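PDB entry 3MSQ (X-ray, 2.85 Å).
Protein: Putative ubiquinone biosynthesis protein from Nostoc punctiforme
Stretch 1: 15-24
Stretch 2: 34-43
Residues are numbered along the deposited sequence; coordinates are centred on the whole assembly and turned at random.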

ATOM      1  N   LEU A  15      -1.508   3.864  -6.687  1.00 47.33           N
ATOM      2  CA  LEU A  15      -0.175   3.531  -6.199  1.00 47.52           C
ATOM      3  C   LEU A  15       0.506   4.767  -5.625  1.00 54.34           C
ATOM      4  O   LEU A  15       1.160   4.677  -4.580  1.00 54.02           O
ATOM      5  CB  LEU A  15       0.682   2.893  -7.312  1.00 47.39           C
ATOM      6  CG  LEU A  15       0.341   1.421  -7.645  1.00 51.32           C
ATOM      7  CD1 LEU A  15       0.948   1.000  -8.946  1.00 51.33           C
ATOM      8  CD2 LEU A  15       0.788   0.468  -6.536  1.00 53.02           C
ATOM      9  N   ALA A  16       0.296   5.933  -6.270  1.00 52.00           N
ATOM     10  CA  ALA A  16       0.853   7.221  -5.844  1.00 50.85           C
ATOM     11  C   ALA A  16       0.263   7.678  -4.500  1.00 55.54           C
ATOM     12  O   ALA A  16       0.982   8.262  -3.675  1.00 56.07           O
ATOM     13  CB  ALA A  16       0.601   8.261  -6.908  1.00 50.10           C
ATOM     14  N   TYR A  17      -1.047   7.410  -4.293  1.00 49.74           N
ATOM     15  CA  TYR A  17      -1.785   7.763  -3.087  1.00 47.70           C
ATOM     16  C   TYR A  17      -1.314   6.876  -1.939  1.00 52.96           C
ATOM     17  O   TYR A  17      -1.075   7.377  -0.834  1.00 53.39           O
ATOM     18  CB  TYR A  17      -3.297   7.647  -3.354  1.00 47.41           C
ATOM     19  CG  TYR A  17      -4.196   7.931  -2.173  1.00 49.43           C
ATOM     20  CD1 TYR A  17      -4.250   9.198  -1.597  1.00 51.30           C
ATOM     21  CD2 TYR A  17      -5.065   6.960  -1.687  1.00 50.65           C
ATOM     22  CE1 TYR A  17      -5.101   9.471  -0.520  1.00 51.34           C
ATOM     23  CE2 TYR A  17      -5.916   7.221  -0.615  1.00 51.60           C
ATOM     24  CZ  TYR A  17      -5.925   8.474  -0.028  1.00 58.41           C
ATOM     25  OH  TYR A  17      -6.765   8.716   1.034  1.00 62.60           O
ATOM     26  N   ILE A  18      -1.149   5.562  -2.208  1.00 48.27           N
ATOM     27  CA  ILE A  18      -0.648   4.585  -1.229  1.00 47.96           C
ATOM     28  C   ILE A  18       0.784   4.982  -0.798  1.00 51.95           C
ATOM     29  O   ILE A  18       1.090   4.983   0.394  1.00 52.22           O
ATOM     30  CB  ILE A  18      -0.750   3.138  -1.797  1.00 50.70           C
ATOM     31  CG1 ILE A  18      -2.227   2.651  -1.793  1.00 49.81           C
ATOM     32  CG2 ILE A  18       0.175   2.166  -1.042  1.00 50.95           C
ATOM     33  CD1 ILE A  18      -2.531   1.417  -2.605  1.00 47.68           C
ATOM     34  N   GLN A  19       1.620   5.387  -1.774  1.00 48.99           N
ATOM     35  CA  GLN A  19       2.989   5.867  -1.564  1.00 48.29           C
ATOM     36  C   GLN A  19       2.944   7.081  -0.612  1.00 53.92           C
ATOM     37  O   GLN A  19       3.624   7.076   0.427  1.00 54.06           O
ATOM     38  CB  GLN A  19       3.632   6.240  -2.913  1.00 47.61           C
ATOM     39  CG  GLN A  19       5.050   6.799  -2.805  1.00 48.54           C
ATOM     40  CD  GLN A  19       5.518   7.492  -4.081  1.00 87.59           C
ATOM     41  OE1 GLN A  19       5.046   7.248  -5.213  1.00 81.49           O
ATOM     42  NE2 GLN A  19       6.513   8.348  -3.933  1.00 91.09           N
ATOM     43  N   PHE A  20       2.072   8.075  -0.945  1.00 49.25           N
ATOM     44  CA  PHE A  20       1.882   9.294  -0.186  1.00 48.77           C
ATOM     45  C   PHE A  20       1.439   9.023   1.266  1.00 53.88           C
ATOM     46  O   PHE A  20       2.055   9.554   2.199  1.00 55.02           O
ATOM     47  CB  PHE A  20       0.914  10.229  -0.923  1.00 50.00           C
ATOM     48  CG  PHE A  20       0.918  11.654  -0.413  1.00 51.85           C
ATOM     49  CD1 PHE A  20       2.070  12.426  -0.467  1.00 55.39           C
ATOM     50  CD2 PHE A  20      -0.234  12.224   0.121  1.00 54.71           C
ATOM     51  CE1 PHE A  20       2.081  13.726   0.050  1.00 56.84           C
ATOM     52  CE2 PHE A  20      -0.232  13.547   0.594  1.00 57.55           C
ATOM     53  CZ  PHE A  20       0.930  14.278   0.582  1.00 55.61           C
ATOM     54  N   LEU A  21       0.414   8.170   1.458  1.00 48.78           N
ATOM     55  CA  LEU A  21      -0.072   7.831   2.791  1.00 48.39           C
ATOM     56  C   LEU A  21       1.045   7.220   3.624  1.00 54.19           C
ATOM     57  O   LEU A  21       1.276   7.653   4.763  1.00 53.82           O
ATOM     58  CB  LEU A  21      -1.249   6.836   2.714  1.00 47.84           C
ATOM     59  CG  LEU A  21      -2.551   7.280   2.050  1.00 49.56           C
ATOM     60  CD1 LEU A  21      -3.340   6.080   1.620  1.00 49.61           C
ATOM     61  CD2 LEU A  21      -3.385   8.148   2.950  1.00 46.10           C
ATOM     62  N   ALA A  22       1.739   6.213   3.046  1.00 51.80           N
ATOM     63  CA  ALA A  22       2.795   5.460   3.712  1.00 53.03           C
ATOM     64  C   ALA A  22       4.024   6.278   4.057  1.00 60.29           C
ATOM     65  O   ALA A  22       4.592   6.054   5.124  1.00 61.80           O
ATOM     66  CB  ALA A  22       3.165   4.231   2.896  1.00 54.14           C
ATOM     67  N   SER A  23       4.443   7.218   3.176  1.00 58.56           N
ATOM     68  CA  SER A  23       5.614   8.058   3.444  1.00 60.45           C
ATOM     69  C   SER A  23       5.290   9.032   4.557  1.00 68.58           C
ATOM     70  O   SER A  23       6.115   9.240   5.461  1.00 71.60           O
ATOM     71  CB  SER A  23       6.091   8.789   2.192  1.00 63.25           C
ATOM     72  OG  SER A  23       5.083   9.603   1.624  1.00 72.40           O
ATOM     73  N   SER A  24       4.035   9.524   4.562  1.00 64.62           N
ATOM     74  CA  SER A  24       3.500  10.452   5.558  1.00 64.99           C
ATOM     75  C   SER A  24       3.273   9.828   6.934  1.00 71.96           C
ATOM     76  O   SER A  24       2.782  10.513   7.821  1.00 73.47           O
ATOM     77  CB  SER A  24       2.213  11.088   5.052  1.00 67.28           C
ATOM     78  OG  SER A  24       2.393  11.642   3.757  1.00 77.04           O
ATOM     79  N   ASP A  34       8.448  18.374  -1.381  1.00 97.20           N
ATOM     80  CA  ASP A  34       8.692  17.558  -2.580  1.00 94.79           C
ATOM     81  C   ASP A  34       7.848  16.271  -2.676  1.00 91.76           C
ATOM     82  O   ASP A  34       7.659  15.758  -3.777  1.00 91.04           O
ATOM     83  CB  ASP A  34      10.191  17.280  -2.803  1.00 98.35           C
ATOM     84  CG  ASP A  34      10.948  16.878  -1.559  1.00118.86           C
ATOM     85  OD1 ASP A  34      11.267  17.779  -0.749  1.00121.73           O
ATOM     86  OD2 ASP A  34      11.228  15.659  -1.395  1.00126.78           O
ATOM     87  N   ARG A  35       7.324  15.767  -1.546  1.00 83.35           N
ATOM     88  CA  ARG A  35       6.471  14.574  -1.506  1.00 80.66           C
ATOM     89  C   ARG A  35       5.135  14.845  -2.197  1.00 78.66           C
ATOM     90  O   ARG A  35       4.579  13.941  -2.828  1.00 78.34           O
ATOM     91  CB  ARG A  35       6.213  14.119  -0.049  1.00 81.02           C
ATOM     92  CG  ARG A  35       7.400  13.446   0.634  1.00 90.74           C
ATOM     93  CD  ARG A  35       6.979  12.624   1.847  1.00 98.61           C
ATOM     94  NE  ARG A  35       6.743  13.448   3.034  1.00104.81           N
ATOM     95  CZ  ARG A  35       5.543  13.813   3.478  1.00114.18           C
ATOM     96  NH1 ARG A  35       4.440  13.414   2.847  1.00 97.78           N
ATOM     97  NH2 ARG A  35       5.433  14.572   4.561  1.00 96.12           N
ATOM     98  N   VAL A  36       4.616  16.087  -2.053  1.00 70.80           N
ATOM     99  CA  VAL A  36       3.344  16.537  -2.639  1.00 67.71           C
ATOM    100  C   VAL A  36       3.507  16.744  -4.142  1.00 69.55           C
ATOM    101  O   VAL A  36       2.619  16.356  -4.905  1.00 68.11           O
ATOM    102  CB  VAL A  36       2.753  17.780  -1.926  1.00 70.26           C
ATOM    103  CG1 VAL A  36       1.333  18.073  -2.408  1.00 68.73           C
ATOM    104  CG2 VAL A  36       2.761  17.588  -0.418  1.00 70.71           C
ATOM    105  N   PHE A  37       4.654  17.317  -4.562  1.00 65.66           N
ATOM    106  CA  PHE A  37       4.965  17.525  -5.966  1.00 65.09           C
ATOM    107  C   PHE A  37       5.069  16.201  -6.715  1.00 66.63           C
ATOM    108  O   PHE A  37       4.477  16.091  -7.787  1.00 68.95           O
ATOM    109  CB  PHE A  37       6.235  18.367  -6.145  1.00 68.36           C
ATOM    110  CG  PHE A  37       6.167  19.780  -5.600  1.00 70.89           C
ATOM    111  CD1 PHE A  37       4.990  20.521  -5.677  1.00 73.64           C
ATOM    112  CD2 PHE A  37       7.290  20.381  -5.046  1.00 75.32           C
ATOM    113  CE1 PHE A  37       4.930  21.825  -5.173  1.00 75.05           C
ATOM    114  CE2 PHE A  37       7.238  21.692  -4.564  1.00 78.87           C
ATOM    115  CZ  PHE A  37       6.059  22.407  -4.636  1.00 76.18           C
ATOM    116  N   ASP A  38       5.763  15.192  -6.137  1.00 58.26           N
ATOM    117  CA  ASP A  38       5.917  13.853  -6.715  1.00 56.62           C
ATOM    118  C   ASP A  38       4.553  13.204  -6.904  1.00 55.24           C
ATOM    119  O   ASP A  38       4.329  12.549  -7.930  1.00 56.22           O
ATOM    120  CB  ASP A  38       6.788  12.945  -5.809  1.00 59.72           C
ATOM    121  CG  ASP A  38       8.259  13.302  -5.660  1.00 70.94           C
ATOM    122  OD1 ASP A  38       8.764  14.123  -6.466  1.00 73.97           O
ATOM    123  OD2 ASP A  38       8.912  12.743  -4.748  1.00 73.02           O
ATOM    124  N   PHE A  39       3.651  13.390  -5.921  1.00 47.52           N
ATOM    125  CA  PHE A  39       2.289  12.852  -5.926  1.00 47.38           C
ATOM    126  C   PHE A  39       1.451  13.515  -7.024  1.00 54.39           C
ATOM    127  O   PHE A  39       0.837  12.817  -7.842  1.00 54.11           O
ATOM    128  CB  PHE A  39       1.633  13.026  -4.544  1.00 48.44           C
ATOM    129  CG  PHE A  39       0.244  12.452  -4.358  1.00 49.36           C
ATOM    130  CD1 PHE A  39      -0.226  11.423  -5.173  1.00 52.59           C
ATOM    131  CD2 PHE A  39      -0.573  12.899  -3.333  1.00 51.00           C
ATOM    132  CE1 PHE A  39      -1.505  10.905  -5.003  1.00 53.31           C
ATOM    133  CE2 PHE A  39      -1.849  12.376  -3.160  1.00 53.42           C
ATOM    134  CZ  PHE A  39      -2.306  11.381  -3.992  1.00 51.93           C
ATOM    135  N   GLU A  40       1.450  14.867  -7.039  1.00 52.49           N
ATOM    136  CA  GLU A  40       0.768  15.718  -8.007  1.00 52.06           C
ATOM    137  C   GLU A  40       1.095  15.259  -9.418  1.00 54.56           C
ATOM    138  O   GLU A  40       0.190  15.114 -10.238  1.00 55.27           O
ATOM    139  CB  GLU A  40       1.271  17.150  -7.819  1.00 53.81           C
ATOM    140  CG  GLU A  40       0.199  18.161  -7.482  1.00 68.52           C
ATOM    141  CD  GLU A  40       0.662  19.578  -7.735  1.00 95.26           C
ATOM    142  OE1 GLU A  40       1.381  20.145  -6.877  1.00 83.85           O
ATOM    143  OE2 GLU A  40       0.341  20.102  -8.827  1.00 91.18           O
ATOM    144  N   ASP A  41       2.394  15.015  -9.682  1.00 49.50           N
ATOM    145  CA  ASP A  41       2.953  14.551 -10.958  1.00 49.40           C
ATOM    146  C   ASP A  41       2.389  13.182 -11.363  1.00 52.81           C
ATOM    147  O   ASP A  41       2.076  12.955 -12.537  1.00 51.02           O
ATOM    148  CB  ASP A  41       4.502  14.495 -10.889  1.00 51.33           C
ATOM    149  CG  ASP A  41       5.241  15.827 -10.763  1.00 62.33           C
ATOM    150  OD1 ASP A  41       4.575  16.899 -10.826  1.00 61.25           O
ATOM    151  OD2 ASP A  41       6.479  15.803 -10.576  1.00 71.82           O
ATOM    152  N   ALA A  42       2.258  12.273 -10.385  1.00 51.01           N
ATOM    153  CA  ALA A  42       1.747  10.922 -10.611  1.00 51.47           C
ATOM    154  C   ALA A  42       0.255  10.910 -10.979  1.00 57.72           C
ATOM    155  O   ALA A  42      -0.224   9.933 -11.563  1.00 58.99           O
ATOM    156  CB  ALA A  42       2.004  10.070  -9.398  1.00 52.11           C
ATOM    157  N   LEU A  43      -0.472  12.002 -10.663  1.00 52.59           N
ATOM    158  CA  LEU A  43      -1.891  12.096 -10.969  1.00 50.90           C
ATOM    159  C   LEU A  43      -2.140  12.611 -12.386  1.00 55.26           C
ATOM    160  O   LEU A  43      -3.260  12.502 -12.878  1.00 57.49           O
ATOM    161  CB  LEU A  43      -2.636  12.953  -9.935  1.00 49.89           C
ATOM    162  CG  LEU A  43      -2.562  12.540  -8.485  1.00 54.07           C
ATOM    163  CD1 LEU A  43      -3.061  13.662  -7.593  1.00 53.85           C
ATOM    164  CD2 LEU A  43      -3.331  11.242  -8.227  1.00 55.57           C
TER

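Two helices of one chain pack almost antiparallel here, their N-to-C directions 167° apart and their axes 9.4 Å apart at closest approach. The contact is small, burying about 460 Å² over both sides, and Phe39 is at the centre of it, against Ala16, Tyr17 and Phe20. Ala16 and Phe39 lie nearest in register, with CA atoms 5.8 Å apart, and both point their CA-to-CB bonds toward the opposite helix. The small residue meets the large one: Ala16 offers only a methyl group, which leaves a shallow hollow on its helix, and the Phe39 ring lies against it, Ala16 CB to Phe39 CD1 being 3.7 Å.

That ring is the principal bump of the second helix. With chi1 in the t well, it reaches across to the first helix between Ala16, Tyr17 and Phe20. Ala16 CB lies oblique to the ring, and so does the backbone N of Tyr17, 3.6 Å from Phe39 CE1. Tyr17, whose CA-to-CB bond points sideways, bounds the hollow with its ring edge, where Tyr17 CD1 comes within 3.8 Å of Phe39 CZ. Phe20 covers one face: its CB sits 4.1 Å from the centroid of the Phe39 ring and 20° off the normal, a CH-pi contact.

Phe20 is the answering bump. Its own ring, also carried on a t rotamer, forms an offset stack with Phe39, with centroids 4.8 Å apart and planes inclined by 27°. In this offset arrangement Phe39 CD2 lies over the face of the Phe20 ring, 3.5 Å from Phe20 CG. Further out, Phe20 reaches the second helix one turn before Phe39, where Phe20 CZ touches Val36 CG2 at 3.9 Å and Phe20 CE1 lies 3.7 Å from Arg35 NH1. Phe20 and Phe39 are the two residues most covered by the other stretch.

Toward the other end, bulk gives way to a close meeting of methyls: Ala16 CB and Ala42 CB are 3.4 Å apart, with no larger side chain between them.

At the Ser24 end, the long Arg35 side chain runs along small residues. Arg35 CD passes 3.6 Å from Ser23 OG, and the guanidinium lays one face over Ser24 CA. Arg35 NH1 comes within 2.9 Å of Ser24 OG, while that hydroxyl donates a hydrogen bond back to the last turn of the preceding helix, Ser24 OG to Phe20 O at 2.6 Å.

The rule to read is complementarity of size: Phe39 lies against the small Ala16 and Arg35 runs beside Ser23 and Ser24, while Phe20 meets Phe39 ring to ring.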